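Local coordinates for protein glucuronoarabinoxylan endo-1,4-beta-xylanase (PDB 4FMV) that forms the catalytic part of a GH30 endoxylanase that cleaves internal beta-1,4 linkages of xylan, without the carbohydrate-binding and dockerin modules of the full-length protein, at residues A106-Y111 with P155-N160; N160-N165 with D187-D192; P296-V301 with K321-A326; T309-S314 with V334-N339. All blocks are in the same frame, centred on the assembly; numbering follows the deposited sequence. Where two conformers were deposited one is given.

Interaction 1. Residues A106-Y111 with P155-N160; sequences AQRLRY and PQEMLN
Tyr-111 and Glu-157 meet at about a right angle, where a small sheet outside the strands of the (beta/alpha)8 barrel faces the start of helix 155-164. This sheet, which includes strand 103-109, is formed by loops that follow barrel strands 82-86 and 137-139. The ring and carboxylate planes are turned 82° from each other. OE2 of Glu-157 sits at the hydroxyl edge of the ring, close to its plane, and accepts a very short hydrogen bond of 2.5 Å from Tyr-111 OH. CG of Glu-157 stands off to one side of the ring plane, 3.7 Å from Tyr-111 CE1. The other carboxylate oxygen, OE1, turns back to the backbone N of Thr-154, the glutamate half of a capping box.

Arg-108 approaches from the strand with CG wedged between backbone N and carbonyl carbon (chi1 65°) and the chain extended from there to NE. Its guanidinium lies nearly perpendicular to the carboxylate, and no N-H points at it; the direct salt bridge of Arg-108 is with Glu-96. Charge attraction to Glu-157 is supplemented by one water, which accepts from Arg-108 NH1 at 2.9 Å and donates to Glu-157 OE2 at 2.7 Å.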
loop_
_atom_site.group_PDB
_atom_site.type_symbol
_atom_site.label_atom_id
_atom_site.label_comp_id
_atom_site.label_asym_id
_atom_site.label_seq_id
_atom_site.Cartn_x
_atom_site.Cartn_y
_atom_site.Cartn_z
ATOM N N ALA A 106 -8.020 -9.869 26.988
ATOM C CA ALA A 106 -7.034 -9.470 25.977
ATOM C C ALA A 106 -6.199 -10.690 25.625
ATOM O O ALA A 106 -5.995 -11.554 26.468
ATOM C CB ALA A 106 -6.149 -8.342 26.501
ATOM N N GLN A 107 -5.761 -10.778 24.372
ATOM C CA GLN A 107 -5.000 -11.928 23.897
ATOM C C GLN A 107 -3.630 -11.454 23.457
ATOM O O GLN A 107 -3.504 -10.372 22.888
ATOM C CB GLN A 107 -5.700 -12.575 22.688
ATOM C CG GLN A 107 -7.090 -13.169 22.973
ATOM C CD GLN A 107 -7.048 -14.539 23.660
ATOM O OE1 GLN A 107 -6.015 -15.209 23.689
ATOM N NE2 GLN A 107 -8.183 -14.951 24.222
ATOM N N ARG A 108 -2.610 -12.263 23.713
ATOM C CA ARG A 108 -1.281 -12.000 23.174
ATOM C C ARG A 108 -0.652 -13.334 22.779
ATOM O O ARG A 108 -1.131 -14.392 23.199
ATOM C CB ARG A 108 -0.404 -11.292 24.211
ATOM C CG ARG A 108 -0.096 -12.120 25.445
ATOM C CD ARG A 108 0.708 -11.331 26.465
ATOM N NE ARG A 108 1.047 -12.107 27.654
ATOM C CZ ARG A 108 1.313 -11.565 28.846
ATOM N NH1 ARG A 108 1.294 -10.246 29.011
ATOM N NH2 ARG A 108 1.597 -12.343 29.884
ATOM N N LEU A 109 0.416 -13.277 21.981
ATOM C CA LEU A 109 1.259 -14.444 21.699
ATOM C C LEU A 109 2.038 -14.813 22.944
ATOM O O LEU A 109 2.729 -13.954 23.519
ATOM C CB LEU A 109 2.273 -14.094 20.605
ATOM C CG LEU A 109 3.237 -15.170 20.128
ATOM C CD1 LEU A 109 2.435 -16.381 19.578
ATOM C CD2 LEU A 109 4.159 -14.590 19.061
ATOM N N ARG A 110 1.938 -16.078 23.364
ATOM C CA ARG A 110 2.746 -16.566 24.470
ATOM C C ARG A 110 4.234 -16.294 24.209
ATOM O O ARG A 110 4.722 -16.513 23.101
ATOM C CB ARG A 110 2.510 -18.061 24.665
ATOM C CG ARG A 110 1.194 -18.379 25.353
ATOM C CD ARG A 110 0.886 -19.852 25.268
ATOM N NE ARG A 110 2.011 -20.644 25.736
ATOM C CZ ARG A 110 1.923 -21.923 26.084
ATOM N NH1 ARG A 110 0.753 -22.556 26.004
ATOM N NH2 ARG A 110 3.002 -22.571 26.504
ATOM N N TYR A 111 4.955 -15.810 25.211
ATOM C CA TYR A 111 6.403 -15.588 25.045
ATOM C C TYR A 111 7.141 -16.894 24.704
ATOM O O TYR A 111 8.100 -16.905 23.918
ATOM C CB TYR A 111 7.035 -14.928 26.291
ATOM C CG TYR A 111 6.622 -13.477 26.542
ATOM C CD1 TYR A 111 5.569 -12.880 25.841
ATOM C CD2 TYR A 111 7.303 -12.695 27.489
ATOM C CE1 TYR A 111 5.201 -11.524 26.087
ATOM C CE2 TYR A 111 6.940 -11.348 27.747
ATOM C CZ TYR A 111 5.896 -10.772 27.037
ATOM O OH TYR A 111 5.542 -9.461 27.287
ATOM N N PRO A 155 4.909 -2.284 22.100
ATOM C CA PRO A 155 6.121 -1.961 21.346
ATOM C C PRO A 155 7.299 -2.820 21.783
ATOM O O PRO A 155 8.122 -3.191 20.946
ATOM C CB PRO A 155 6.364 -0.497 21.707
ATOM C CG PRO A 155 4.954 0.038 21.893
ATOM C CD PRO A 155 4.215 -1.080 22.581
ATOM N N GLN A 156 7.384 -3.136 23.072
ATOM C CA GLN A 156 8.519 -3.927 23.566
ATOM C C GLN A 156 8.409 -5.376 23.093
ATOM O O GLN A 156 9.401 -5.988 22.718
ATOM C CB GLN A 156 8.637 -3.862 25.110
ATOM C CG GLN A 156 9.794 -4.690 25.673
ATOM C CD GLN A 156 11.148 -4.122 25.310
ATOM O OE1 GLN A 156 11.373 -2.909 25.412
ATOM N NE2 GLN A 156 12.058 -4.983 24.873
ATOM N N GLU A 157 7.202 -5.927 23.108
ATOM C CA GLU A 157 7.008 -7.289 22.615
ATOM C C GLU A 157 7.424 -7.423 21.153
ATOM O O GLU A 157 8.130 -8.363 20.790
ATOM C CB GLU A 157 5.555 -7.724 22.812
ATOM C CG GLU A 157 5.349 -8.295 24.209
ATOM C CD GLU A 157 3.929 -8.192 24.701
ATOM O OE1 GLU A 157 3.069 -7.676 23.944
ATOM O OE2 GLU A 157 3.683 -8.598 25.858
ATOM N N MET A 158 6.952 -6.494 20.324
ATOM C CA MET A 158 7.334 -6.428 18.912
ATOM C C MET A 158 8.854 -6.317 18.758
ATOM O O MET A 158 9.443 -7.003 17.916
ATOM C CB MET A 158 6.656 -5.237 18.239
ATOM C CG MET A 158 7.096 -4.993 16.782
ATOM S SD MET A 158 6.579 -6.271 15.623
ATOM C CE MET A 158 4.816 -6.345 15.930
ATOM N N LEU A 159 9.485 -5.462 19.568
ATOM C CA LEU A 159 10.951 -5.344 19.576
ATOM C C LEU A 159 11.620 -6.689 19.876
ATOM O O LEU A 159 12.544 -7.101 19.169
ATOM C CB LEU A 159 11.443 -4.274 20.581
ATOM C CG LEU A 159 12.972 -4.143 20.741
ATOM C CD1 LEU A 159 13.663 -3.851 19.416
ATOM C CD2 LEU A 159 13.372 -3.110 21.796
ATOM N N ASN A 160 11.144 -7.379 20.911
ATOM C CA ASN A 160 11.757 -8.650 21.308
ATOM C C ASN A 160 11.749 -9.666 20.147
ATOM O O ASN A 160 12.750 -10.336 19.878
ATOM C CB ASN A 160 11.035 -9.242 22.515
ATOM C CG ASN A 160 11.256 -8.444 23.777
ATOM O OD1 ASN A 160 12.211 -7.670 23.877
ATOM N ND2 ASN A 160 10.379 -8.641 24.763
HETATM O O HOH W 1 1.295 -8.054 27.044
#

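Interaction 2. Residues N160-N165 with D187-D192; sequences NFMKNN and DPILND
Lys-163 and Asp-192 form a salt bridge at the surface end of this helix contact, with NZ of Lys-163 donating to OD1 of Asp-192 at 2.7 Å. The ammonium comes to the syn side of the oxygen, 25° out of the carboxylate plane. A bend at chi3 (76°) brings it there, and the lysine's aliphatic part passes across the carboxylate at about a right angle, leaving CG of Lys-163 3.3 Å from OD2 of Asp-192. Deeper in, Met-162 and Ile-189 touch through carbon alone: CG of the methionine is 4.0 Å from CD1 of the isoleucine, and the methionine chain is folded at both chi2 and chi3.

The second shell fixes the acid. Asp-192 is the N-cap of helix 193-198, and its OD2 accepts from the backbone N of Ala-195; the carboxylate thus serves a helix start and a lysine at once, which would probably favour its charged form. Ala-195 also packs against Met-162, Lys-163 and Ile-189, while Asn-198 donates through ND2 to the carbonyl O of Met-162. Helices 155-164 and 183-190, separated in the chain by barrel strand 172-178, thereby lie side by side in the outer layer of the barrel, with helix 193-198 set against both.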
loop_
_atom_site.group_PDB
_atom_site.type_symbol
_atom_site.label_atom_id
_atom_site.label_comp_id
_atom_site.label_asym_id
_atom_site.label_seq_id
_atom_site.Cartn_x
_atom_site.Cartn_y
_atom_site.Cartn_z
ATOM N N ASN A 160 11.144 -7.379 20.911
ATOM C CA ASN A 160 11.757 -8.650 21.308
ATOM C C ASN A 160 11.749 -9.666 20.147
ATOM O O ASN A 160 12.750 -10.336 19.878
ATOM C CB ASN A 160 11.035 -9.242 22.515
ATOM C CG ASN A 160 11.256 -8.444 23.777
ATOM O OD1 ASN A 160 12.211 -7.670 23.877
ATOM N ND2 ASN A 160 10.379 -8.641 24.763
ATOM N N PHE A 161 10.615 -9.760 19.458
ATOM C CA PHE A 161 10.484 -10.681 18.337
ATOM C C PHE A 161 11.397 -10.263 17.181
ATOM O O PHE A 161 12.102 -11.096 16.564
ATOM C CB PHE A 161 9.030 -10.736 17.858
ATOM C CG PHE A 161 8.792 -11.785 16.815
ATOM C CD1 PHE A 161 8.469 -13.074 17.179
ATOM C CD2 PHE A 161 8.933 -11.488 15.477
ATOM C CE1 PHE A 161 8.273 -14.048 16.216
ATOM C CE2 PHE A 161 8.736 -12.443 14.525
ATOM C CZ PHE A 161 8.412 -13.730 14.901
ATOM N N MET A 162 11.364 -8.976 16.867
ATOM C CA MET A 162 12.241 -8.416 15.839
ATOM C C MET A 162 13.735 -8.649 16.109
ATOM O O MET A 162 14.484 -8.923 15.169
ATOM C CB MET A 162 11.955 -6.930 15.611
ATOM C CG MET A 162 10.606 -6.629 14.916
ATOM S SD MET A 162 10.360 -7.406 13.288
ATOM C CE MET A 162 11.557 -6.506 12.281
ATOM N N LYS A 163 14.192 -8.537 17.362
ATOM C CA LYS A 163 15.605 -8.873 17.645
ATOM C C LYS A 163 15.900 -10.374 17.628
ATOM O O LYS A 163 16.830 -10.824 16.964
ATOM C CB LYS A 163 16.099 -8.292 18.990
ATOM C CG LYS A 163 16.193 -6.780 19.030
ATOM C CD LYS A 163 16.727 -6.287 20.382
ATOM C CE LYS A 163 18.240 -6.495 20.500
ATOM N NZ LYS A 163 18.888 -5.468 21.417
ATOM N N ASN A 164 15.125 -11.135 18.395
ATOM C CA ASN A 164 15.453 -12.538 18.658
ATOM C C ASN A 164 14.896 -13.599 17.742
ATOM O O ASN A 164 15.398 -14.708 17.710
ATOM C CB ASN A 164 15.096 -12.853 20.100
ATOM C CG ASN A 164 15.791 -11.916 21.044
ATOM O OD1 ASN A 164 16.938 -11.546 20.797
ATOM N ND2 ASN A 164 15.107 -11.490 22.098
ATOM N N ASN A 165 13.895 -13.231 16.963
ATOM C CA ASN A 165 13.106 -14.180 16.173
ATOM C C ASN A 165 13.128 -13.898 14.672
ATOM O O ASN A 165 13.278 -14.813 13.857
ATOM C CB ASN A 165 11.700 -14.425 16.751
ATOM C CG ASN A 165 11.750 -14.911 18.185
ATOM O OD1 ASN A 165 11.468 -14.149 19.102
ATOM N ND2 ASN A 165 12.147 -16.187 18.392
ATOM N N ASP A 187 9.410 2.901 16.675
ATOM C CA ASP A 187 10.634 3.565 17.103
ATOM C C ASP A 187 11.609 2.555 17.702
ATOM O O ASP A 187 12.802 2.658 17.476
ATOM C CB ASP A 187 10.361 4.690 18.123
ATOM C CG ASP A 187 9.915 6.004 17.464
ATOM O OD1 ASP A 187 9.869 6.093 16.216
ATOM O OD2 ASP A 187 9.604 6.959 18.204
ATOM N N PRO A 188 11.110 1.594 18.499
ATOM C CA PRO A 188 12.127 0.722 19.105
ATOM C C PRO A 188 12.883 -0.115 18.065
ATOM O O PRO A 188 14.073 -0.392 18.247
ATOM C CB PRO A 188 11.305 -0.162 20.054
ATOM C CG PRO A 188 10.164 0.721 20.466
ATOM C CD PRO A 188 9.807 1.475 19.177
ATOM N N ILE A 189 12.200 -0.511 16.995
ATOM C CA ILE A 189 12.825 -1.262 15.905
ATOM C C ILE A 189 13.906 -0.406 15.240
ATOM O O ILE A 189 15.048 -0.851 15.047
ATOM C CB ILE A 189 11.766 -1.683 14.847
ATOM C CG1 ILE A 189 10.757 -2.655 15.464
ATOM C CG2 ILE A 189 12.422 -2.303 13.615
ATOM C CD1 ILE A 189 9.497 -2.780 14.664
ATOM N N LEU A 190 13.552 0.830 14.893
ATOM C CA LEU A 190 14.497 1.708 14.200
ATOM C C LEU A 190 15.716 2.055 15.068
ATOM O O LEU A 190 16.821 2.231 14.543
ATOM C CB LEU A 190 13.788 2.983 13.692
ATOM C CG LEU A 190 12.591 2.709 12.766
ATOM C CD1 LEU A 190 11.893 4.007 12.321
ATOM C CD2 LEU A 190 13.049 1.907 11.558
ATOM N N ASN A 191 15.528 2.128 16.386
ATOM C CA ASN A 191 16.634 2.502 17.287
ATOM C C ASN A 191 17.484 1.325 17.741
ATOM O O ASN A 191 18.434 1.488 18.521
ATOM C CB ASN A 191 16.111 3.218 18.532
ATOM C CG ASN A 191 15.556 4.577 18.224
ATOM O OD1 ASN A 191 16.103 5.312 17.389
ATOM N ND2 ASN A 191 14.449 4.925 18.887
ATOM N N ASP A 192 17.127 0.126 17.297
ATOM C CA ASP A 192 17.920 -1.030 17.668
ATOM C C ASP A 192 18.556 -1.552 16.407
ATOM O O ASP A 192 17.860 -1.846 15.435
ATOM C CB ASP A 192 17.070 -2.113 18.334
ATOM C CG ASP A 192 17.900 -3.323 18.770
ATOM O OD1 ASP A 192 18.420 -3.310 19.897
ATOM O OD2 ASP A 192 18.038 -4.286 17.982
#

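Interaction 3. Residues P296-V301 with K321-A326; sequences PGYKRV and KAVIVA
The ring of Tyr-298 is met at its edge, close to its plane, by a methyl of Val-323, while its hydroxyl reaches the aliphatic chain of Lys-321. These groups belong to the beta-domain that GH30 enzymes carry beside the (beta/alpha)8 barrel, at the point where the chain leaves helix 282-291 and enters strand 299-303. Tyr-298 lies just ahead of that strand, and Lys-321 opens strand 321-328. Both strands pair antiparallel with 311-318, one on each side of it, so the tyrosine spans the width of a strand to make the contact.

CE2 of Tyr-298 lies 4.0 Å from CG2 of Val-323, and the two side chains cross at about a right angle. With CG anti to the carbonyl carbon (chi1 -82°), the ring extends toward strand 321-328, and this edge falls beside the valine. Ile-294 and Thr-383 also pack on this valine, which is buried. The backbone that carries the ring is tied to barrel strand 11-22 through bonds of Gly-297 and Tyr-298 with Ile-16. Gly-297, just before the tyrosine, has a positive phi (103°), a backbone region that glycine readily adopts.

Lys-321 sends its ammonium away, to a salt bridge with Asp-319 in the hairpin turn, and Asp-319 itself touches Tyr-298. What remains beside the phenol is methylene: Tyr-298 OH sits 3.4 Å from Lys-321 CD, against the flank of an obliquely crossing chain.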
loop_
_atom_site.group_PDB
_atom_site.type_symbol
_atom_site.label_atom_id
_atom_site.label_comp_id
_atom_site.label_asym_id
_atom_site.label_seq_id
_atom_site.Cartn_x
_atom_site.Cartn_y
_atom_site.Cartn_z
ATOM N N PRO A 296 6.168 -0.328 -10.855
ATOM C CA PRO A 296 7.241 -0.633 -9.919
ATOM C C PRO A 296 8.607 -0.275 -10.518
ATOM O O PRO A 296 8.929 -0.687 -11.645
ATOM C CB PRO A 296 7.118 -2.151 -9.776
ATOM C CG PRO A 296 5.642 -2.382 -9.880
ATOM C CD PRO A 296 5.190 -1.426 -10.954
ATOM N N GLY A 297 9.412 0.470 -9.763
ATOM C CA GLY A 297 10.717 0.855 -10.255
ATOM C C GLY A 297 10.782 2.287 -10.742
ATOM O O GLY A 297 11.868 2.816 -10.933
ATOM N N TYR A 298 9.626 2.918 -10.931
ATOM C CA TYR A 298 9.565 4.353 -11.191
ATOM C C TYR A 298 10.028 5.074 -9.929
ATOM O O TYR A 298 10.083 4.490 -8.844
ATOM C CB TYR A 298 8.143 4.804 -11.505
ATOM C CG TYR A 298 7.686 4.584 -12.939
ATOM C CD1 TYR A 298 8.044 3.435 -13.643
ATOM C CD2 TYR A 298 6.903 5.520 -13.572
ATOM C CE1 TYR A 298 7.617 3.223 -14.937
ATOM C CE2 TYR A 298 6.468 5.333 -14.866
ATOM C CZ TYR A 298 6.818 4.179 -15.545
ATOM O OH TYR A 298 6.389 3.997 -16.839
ATOM N N LYS A 299 10.401 6.333 -10.077
ATOM C CA LYS A 299 10.729 7.138 -8.922
ATOM C C LYS A 299 9.838 8.376 -8.885
ATOM O O LYS A 299 9.501 8.929 -9.918
ATOM C CB LYS A 299 12.200 7.544 -8.979
ATOM C CG LYS A 299 13.133 6.369 -8.824
ATOM C CD LYS A 299 14.575 6.774 -8.984
ATOM C CE LYS A 299 15.488 5.569 -8.778
ATOM N NZ LYS A 299 16.915 5.984 -8.880
ATOM N N ARG A 300 9.450 8.816 -7.699
ATOM C CA ARG A 300 8.842 10.120 -7.623
ATOM C C ARG A 300 9.921 11.156 -7.949
ATOM O O ARG A 300 11.112 10.947 -7.675
ATOM C CB ARG A 300 8.241 10.364 -6.249
ATOM C CG ARG A 300 7.527 11.684 -6.151
ATOM C CD ARG A 300 6.818 11.824 -4.830
ATOM N NE ARG A 300 7.735 12.164 -3.747
ATOM C CZ ARG A 300 8.007 13.406 -3.372
ATOM N NH1 ARG A 300 7.456 14.424 -4.012
ATOM N NH2 ARG A 300 8.844 13.632 -2.371
ATOM N N VAL A 301 9.515 12.259 -8.561
ATOM C CA VAL A 301 10.428 13.371 -8.797
ATOM C C VAL A 301 9.802 14.652 -8.262
ATOM O O VAL A 301 8.595 14.695 -8.001
ATOM C CB VAL A 301 10.745 13.540 -10.294
ATOM C CG1 VAL A 301 11.392 12.268 -10.841
ATOM C CG2 VAL A 301 9.475 13.867 -11.072
ATOM N N LYS A 321 9.267 7.296 -19.501
ATOM C CA LYS A 321 7.950 7.920 -19.410
ATOM C C LYS A 321 7.919 8.945 -18.264
ATOM O O LYS A 321 8.655 8.813 -17.272
ATOM C CB LYS A 321 6.870 6.843 -19.197
ATOM C CG LYS A 321 6.689 5.913 -20.403
ATOM C CD LYS A 321 5.829 4.710 -20.076
ATOM C CE LYS A 321 5.697 3.815 -21.308
ATOM N NZ LYS A 321 7.041 3.426 -21.842
ATOM N N ALA A 322 7.076 9.964 -18.401
ATOM C CA ALA A 322 6.805 10.905 -17.308
ATOM C C ALA A 322 5.341 10.782 -16.927
ATOM O O ALA A 322 4.488 10.653 -17.809
ATOM C CB ALA A 322 7.098 12.320 -17.742
ATOM N N VAL A 323 5.061 10.815 -15.623
ATOM C CA VAL A 323 3.708 10.736 -15.093
ATOM C C VAL A 323 3.445 11.881 -14.107
ATOM O O VAL A 323 4.243 12.103 -13.178
ATOM C CB VAL A 323 3.464 9.393 -14.369
ATOM C CG1 VAL A 323 2.042 9.326 -13.863
ATOM C CG2 VAL A 323 3.758 8.206 -15.307
ATOM N N ILE A 324 2.344 12.607 -14.327
ATOM C CA ILE A 324 1.887 13.695 -13.448
ATOM C C ILE A 324 0.465 13.381 -13.009
ATOM O O ILE A 324 -0.417 13.134 -13.841
ATOM C CB ILE A 324 1.874 15.061 -14.163
ATOM C CG1 ILE A 324 3.279 15.435 -14.632
ATOM C CG2 ILE A 324 1.293 16.156 -13.254
ATOM C CD1 ILE A 324 3.295 16.494 -15.732
ATOM N N VAL A 325 0.256 13.363 -11.697
ATOM C CA VAL A 325 -1.059 13.149 -11.117
ATOM C C VAL A 325 -1.489 14.455 -10.476
ATOM O O VAL A 325 -0.833 14.965 -9.541
ATOM C CB VAL A 325 -1.039 12.013 -10.068
ATOM C CG1 VAL A 325 -2.413 11.856 -9.383
ATOM C CG2 VAL A 325 -0.588 10.700 -10.716
ATOM N N ALA A 326 -2.581 15.007 -10.991
ATOM C CA ALA A 326 -3.075 16.309 -10.535
ATOM C C ALA A 326 -4.510 16.193 -10.051
ATOM O O ALA A 326 -5.401 15.780 -10.798
ATOM C CB ALA A 326 -2.956 17.340 -11.646
#

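Interaction 4. Residues T309-S314 with V334-N339; sequences TNVYVS and VSQKFN
Val-311 and Val-313 face Gln-336 and Phe-338 across two extended strands that run in broadly the same direction without sharing a backbone hydrogen bond. The CA atoms of Val-313 and Phe-338 are 10.1 Å apart, a spacing filled by side chains. Strand 311-318 has its own partners, with Tyr-312 bonded to Ile-327 and Val-313 to Ala-305, whereas Val-334 pairs with Leu-376.

Such face-to-face packing of separately paired strands is that of a beta-sandwich, here the beta-domain beside the barrel in this GH30 enzyme. Val-313 turns CG1 to the edge of the Phe-338 ring, near its plane and 4.2 Å from CE1. The ring is fixed by more than this valine: Phe-372 stacks on it, Phe-384 meets it at about 55°, and CG of Gln-336 lies 3.5 Å above one face, offset toward the rim.

Gln-336 bends at chi2 (65°) and divides its amide NH2 between its own strand and the N-terminal stretch. NE2 donates to the carbonyl O of Lys-337 at 2.9 Å in a nearly straight bond (168°), and it has a second acceptor in the carbonyl O of Ser-3, so this buried amide nitrogen is doubly satisfied. Its OE1 is left on the valine side, 4.1 Å from CG1 of Val-311. Val-311 and Gln-336 both also pack on Leu-376.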
loop_
_atom_site.group_PDB
_atom_site.type_symbol
_atom_site.label_atom_id
_atom_site.label_comp_id
_atom_site.label_asym_id
_atom_site.label_seq_id
_atom_site.Cartn_x
_atom_site.Cartn_y
_atom_site.Cartn_z
ATOM N N THR A 309 -4.999 26.861 -4.807
ATOM C CA THR A 309 -5.941 26.361 -3.808
ATOM C C THR A 309 -6.665 25.093 -4.275
ATOM O O THR A 309 -7.255 25.062 -5.356
ATOM C CB THR A 309 -7.025 27.392 -3.512
ATOM O OG1 THR A 309 -6.461 28.712 -3.545
ATOM C CG2 THR A 309 -7.651 27.108 -2.147
ATOM N N ASN A 310 -6.645 24.068 -3.431
ATOM C CA ASN A 310 -7.331 22.807 -3.688
ATOM C C ASN A 310 -6.790 22.061 -4.909
ATOM O O ASN A 310 -7.444 21.175 -5.437
ATOM C CB ASN A 310 -8.838 23.039 -3.842
ATOM C CG ASN A 310 -9.507 23.466 -2.541
ATOM O OD1 ASN A 310 -9.190 22.957 -1.460
ATOM N ND2 ASN A 310 -10.455 24.392 -2.646
ATOM N N VAL A 311 -5.557 22.365 -5.301
ATOM C CA VAL A 311 -4.895 21.611 -6.360
ATOM C C VAL A 311 -3.661 20.944 -5.777
ATOM O O VAL A 311 -2.832 21.591 -5.144
ATOM C CB VAL A 311 -4.509 22.502 -7.532
ATOM C CG1 VAL A 311 -3.719 21.701 -8.598
ATOM C CG2 VAL A 311 -5.777 23.176 -8.120
ATOM N N TYR A 312 -3.551 19.645 -5.987
ATOM C CA TYR A 312 -2.455 18.859 -5.426
ATOM C C TYR A 312 -1.790 18.082 -6.547
ATOM O O TYR A 312 -2.468 17.412 -7.324
ATOM C CB TYR A 312 -3.011 17.922 -4.353
ATOM C CG TYR A 312 -3.712 18.700 -3.266
ATOM C CD1 TYR A 312 -2.976 19.327 -2.259
ATOM C CD2 TYR A 312 -5.098 18.848 -3.266
ATOM C CE1 TYR A 312 -3.597 20.068 -1.278
ATOM C CE2 TYR A 312 -5.734 19.572 -2.280
ATOM C CZ TYR A 312 -4.974 20.183 -1.290
ATOM O OH TYR A 312 -5.586 20.931 -0.313
ATOM N N VAL A 313 -0.473 18.182 -6.656
ATOM C CA VAL A 313 0.213 17.581 -7.793
ATOM C C VAL A 313 1.439 16.791 -7.370
ATOM O O VAL A 313 2.209 17.242 -6.526
ATOM C CB VAL A 313 0.627 18.667 -8.843
ATOM C CG1 VAL A 313 1.461 18.051 -9.972
ATOM C CG2 VAL A 313 -0.607 19.363 -9.406
ATOM N N SER A 314 1.617 15.606 -7.947
ATOM C CA SER A 314 2.868 14.862 -7.779
ATOM C C SER A 314 3.313 14.384 -9.141
ATOM O O SER A 314 2.539 14.448 -10.081
ATOM C CB SER A 314 2.708 13.689 -6.803
ATOM O OG SER A 314 1.613 12.842 -7.130
ATOM N N VAL A 334 -10.378 24.235 -13.103
ATOM C CA VAL A 334 -9.296 25.212 -13.123
ATOM C C VAL A 334 -8.242 24.804 -14.150
ATOM O O VAL A 334 -7.980 23.616 -14.333
ATOM C CB VAL A 334 -8.632 25.340 -11.737
ATOM C CG1 VAL A 334 -7.340 26.140 -11.831
ATOM C CG2 VAL A 334 -9.587 25.985 -10.748
ATOM N N SER A 335 -7.654 25.782 -14.831
ATOM C CA SER A 335 -6.576 25.505 -15.767
ATOM C C SER A 335 -5.275 25.435 -14.967
ATOM O O SER A 335 -5.068 26.231 -14.040
ATOM C CB SER A 335 -6.481 26.598 -16.823
ATOM O OG SER A 335 -5.842 27.742 -16.289
ATOM N N GLN A 336 -4.412 24.477 -15.307
ATOM C CA GLN A 336 -3.102 24.373 -14.662
ATOM C C GLN A 336 -1.987 24.226 -15.697
ATOM O O GLN A 336 -2.051 23.364 -16.588
ATOM C CB GLN A 336 -3.059 23.208 -13.672
ATOM C CG GLN A 336 -1.693 23.032 -12.976
ATOM C CD GLN A 336 -1.329 24.210 -12.079
ATOM O OE1 GLN A 336 -2.001 24.469 -11.075
ATOM N NE2 GLN A 336 -0.269 24.927 -12.434
ATOM N N LYS A 337 -0.969 25.076 -15.581
ATOM C CA LYS A 337 0.189 25.012 -16.469
ATOM C C LYS A 337 1.286 24.179 -15.822
ATOM O O LYS A 337 1.565 24.310 -14.616
ATOM C CB LYS A 337 0.715 26.416 -16.763
ATOM C CG LYS A 337 1.950 26.426 -17.643
ATOM C CD LYS A 337 2.484 27.833 -17.800
ATOM C CE LYS A 337 3.620 27.904 -18.816
ATOM N NZ LYS A 337 3.070 27.844 -20.197
ATOM N N PHE A 338 1.890 23.308 -16.624
ATOM C CA PHE A 338 2.967 22.455 -16.153
ATOM C C PHE A 338 4.230 22.705 -16.976
ATOM O O PHE A 338 4.150 22.841 -18.194
ATOM C CB PHE A 338 2.578 20.986 -16.289
ATOM C CG PHE A 338 1.322 20.603 -15.551
ATOM C CD1 PHE A 338 1.387 20.139 -14.251
ATOM C CD2 PHE A 338 0.085 20.658 -16.175
ATOM C CE1 PHE A 338 0.238 19.750 -13.569
ATOM C CE2 PHE A 338 -1.073 20.279 -15.501
ATOM C CZ PHE A 338 -0.992 19.829 -14.195
ATOM N N ASN A 339 5.383 22.753 -16.308
ATOM C CA ASN A 339 6.677 22.948 -16.969
ATOM C C ASN A 339 7.667 21.841 -16.613
ATOM O O ASN A 339 7.974 21.635 -15.437
ATOM C CB ASN A 339 7.320 24.272 -16.550
ATOM C CG ASN A 339 6.413 25.457 -16.747
ATOM O OD1 ASN A 339 5.591 25.491 -17.672
ATOM N ND2 ASN A 339 6.571 26.459 -15.886
#

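From the N terminus, interaction 1 closes a loop from 106-111 to 155-160 that includes helix 114-130 and barrel strand 137-139, joining the small outer sheet to helix 155-164. Interaction 2 follows in series: it opens at the shared Asn-160 and closes a shorter loop at 187-192, joining that helix to 183-190 on the barrel. The two touch where Met-158 and Leu-159 pack on helix 183-190. Interactions 3 and 4 lie in the beta-domain, and their segments alternate: 309-314 falls inside the loop of interaction 3, while 334-339 lies beyond it. Strands 311-318 and 321-328 join them, with Ile-324 packing on both Val-313 and Phe-338. The centres of interactions 1 and 4 are about 46 Å apart.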